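Local coordinates for protein 5-dehydro-2-deoxygluconokinase (Bacillus halodurans C-125, PDB 2QCV) that probably phosphorylates 5-dehydro-2-deoxy-D-gluconate at the expense of ATP, a step in the breakdown of myo-inositol to acetyl-CoA, at residues I162-A165 against K166-D169. Sequence-based numbering, arbitrary orientation.
Sequences IRLA and KRND
N168 reaches back over the last helical turn to L164, and its side-chain amide supplies the main donor to that residue's carbonyl: ND2 to L164 O is 2.8 Å, with an N-H...O angle of 168°. The acceptor lies almost in the N168 amide plane, although the donor is tilted from the carbonyl plane. The backbone N of N168 adds a weak bond to L164 O and turns chiefly to A165 O, 3.0 Å away, approaching from above the carbonyl plane. ND2 also hydrogen-bonds to E133 OE2. Just before it the i to i+4 pattern is regular: K166 N hydrogen-bonds to I162 O at 2.9 Å and R167 N to R163 O at 3.1 Å. This is the C-terminal end of helix 154-167, the crossover between parallel strands 139-145 and 171-175 of the ribokinase-like central sheet. A Schellman motif closes it: D169, with positive phi, is the C' residue, V170 N pairs with A165 O, and D169 N makes a weak bond to K166 O. R167 runs alongside L164, whose CD1 sits over one guanidinium face, 3.4 Å from NH2; that same NH2 forms a salt bridge with E133 OE1. R163 and R167 cross at a slant, R163 CD 3.9 Å from R167 NH1, with the guanidinium planes 45° apart; R163 NH1 forms a salt bridge with E198 OE2 of the second subunit. The aliphatic part of K166 lies beside I162, CD to CG2 3.7 Å, before bends at chi3 and chi4 bring NZ to a hydrogen bond with the backbone O of Q199.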
loop_
_atom_site.group_PDB
_atom_site.type_symbol
_atom_site.label_atom_id
_atom_site.label_comp_id
_atom_site.label_asym_id
_atom_site.label_seq_id
_atom_site.Cartn_x
_atom_site.Cartn_y
_atom_site.Cartn_z
ATOM N N ILE A 162 17.281 -20.538 -9.256
ATOM C CA ILE A 162 17.129 -21.593 -10.255
ATOM C C ILE A 162 18.197 -21.435 -11.344
ATOM O O ILE A 162 18.883 -22.387 -11.687
ATOM C CB ILE A 162 15.696 -21.598 -10.878
ATOM C CG1 ILE A 162 14.660 -22.043 -9.830
ATOM C CG2 ILE A 162 15.658 -22.519 -12.121
ATOM C CD1 ILE A 162 13.230 -21.669 -10.188
ATOM N N ARG A 163 18.371 -20.217 -11.854
ATOM C CA ARG A 163 19.414 -19.948 -12.850
ATOM C C ARG A 163 20.826 -20.325 -12.375
ATOM O O ARG A 163 21.587 -20.968 -13.083
ATOM C CB ARG A 163 19.379 -18.510 -13.292
ATOM C CG ARG A 163 20.411 -18.196 -14.400
ATOM C CD ARG A 163 20.290 -16.755 -14.810
ATOM N NE ARG A 163 19.013 -16.439 -15.453
ATOM C CZ ARG A 163 18.705 -16.729 -16.714
ATOM N NH1 ARG A 163 19.549 -17.405 -17.481
ATOM N NH2 ARG A 163 17.521 -16.408 -17.183
ATOM N N LEU A 164 21.154 -19.917 -11.164
ATOM C CA LEU A 164 22.434 -20.193 -10.557
ATOM C C LEU A 164 22.615 -21.681 -10.331
ATOM O O LEU A 164 23.687 -22.234 -10.627
ATOM C CB LEU A 164 22.546 -19.398 -9.225
ATOM C CG LEU A 164 23.052 -17.973 -9.302
ATOM C CD1 LEU A 164 22.418 -17.180 -10.433
ATOM C CD2 LEU A 164 22.804 -17.315 -7.944
ATOM N N ALA A 165 21.556 -22.369 -9.871
ATOM C CA ALA A 165 21.611 -23.833 -9.720
ATOM C C ALA A 165 21.936 -24.490 -11.047
ATOM O O ALA A 165 22.881 -25.284 -11.184
ATOM C CB ALA A 165 20.269 -24.385 -9.138
ATOM N N LYS A 166 21.176 -24.143 -12.064
ATOM C CA LYS A 166 21.325 -24.813 -13.347
ATOM C C LYS A 166 22.725 -24.673 -13.937
ATOM O O LYS A 166 23.281 -25.640 -14.489
ATOM C CB LYS A 166 20.268 -24.315 -14.318
ATOM C CG LYS A 166 18.892 -24.913 -14.022
ATOM C CD LYS A 166 17.823 -24.133 -14.681
ATOM C CE LYS A 166 17.715 -24.378 -16.173
ATOM N NZ LYS A 166 17.056 -25.660 -16.440
ATOM N N ARG A 167 23.299 -23.491 -13.829
ATOM C CA ARG A 167 24.614 -23.233 -14.380
ATOM C C ARG A 167 25.764 -23.788 -13.547
ATOM O O ARG A 167 26.866 -23.824 -14.023
ATOM C CB ARG A 167 24.816 -21.785 -14.692
ATOM C CG ARG A 167 25.051 -20.871 -13.534
ATOM C CD ARG A 167 24.955 -19.449 -14.061
ATOM N NE ARG A 167 25.324 -18.459 -13.056
ATOM C CZ ARG A 167 24.897 -17.200 -13.072
ATOM N NH1 ARG A 167 24.067 -16.771 -14.026
ATOM N NH2 ARG A 167 25.259 -16.385 -12.117
ATOM N N ASN A 168 25.466 -24.300 -12.359
ATOM C CA ASN A 168 26.436 -24.975 -11.508
ATOM C C ASN A 168 26.161 -26.474 -11.343
ATOM O O ASN A 168 26.687 -27.119 -10.434
ATOM C CB ASN A 168 26.456 -24.249 -10.163
ATOM C CG ASN A 168 27.188 -22.939 -10.256
ATOM O OD1 ASN A 168 28.406 -22.922 -10.257
ATOM N ND2 ASN A 168 26.445 -21.832 -10.351
ATOM N N ASP A 169 25.323 -27.023 -12.219
ATOM C CA ASP A 169 25.044 -28.443 -12.233
ATOM C C ASP A 169 24.444 -28.901 -10.905
ATOM O O ASP A 169 24.762 -29.967 -10.386
ATOM C CB ASP A 169 26.328 -29.211 -12.602
ATOM C CG ASP A 169 26.067 -30.625 -12.983
ATOM O OD1 ASP A 169 24.973 -30.876 -13.533
ATOM O OD2 ASP A 169 26.950 -31.479 -12.723
#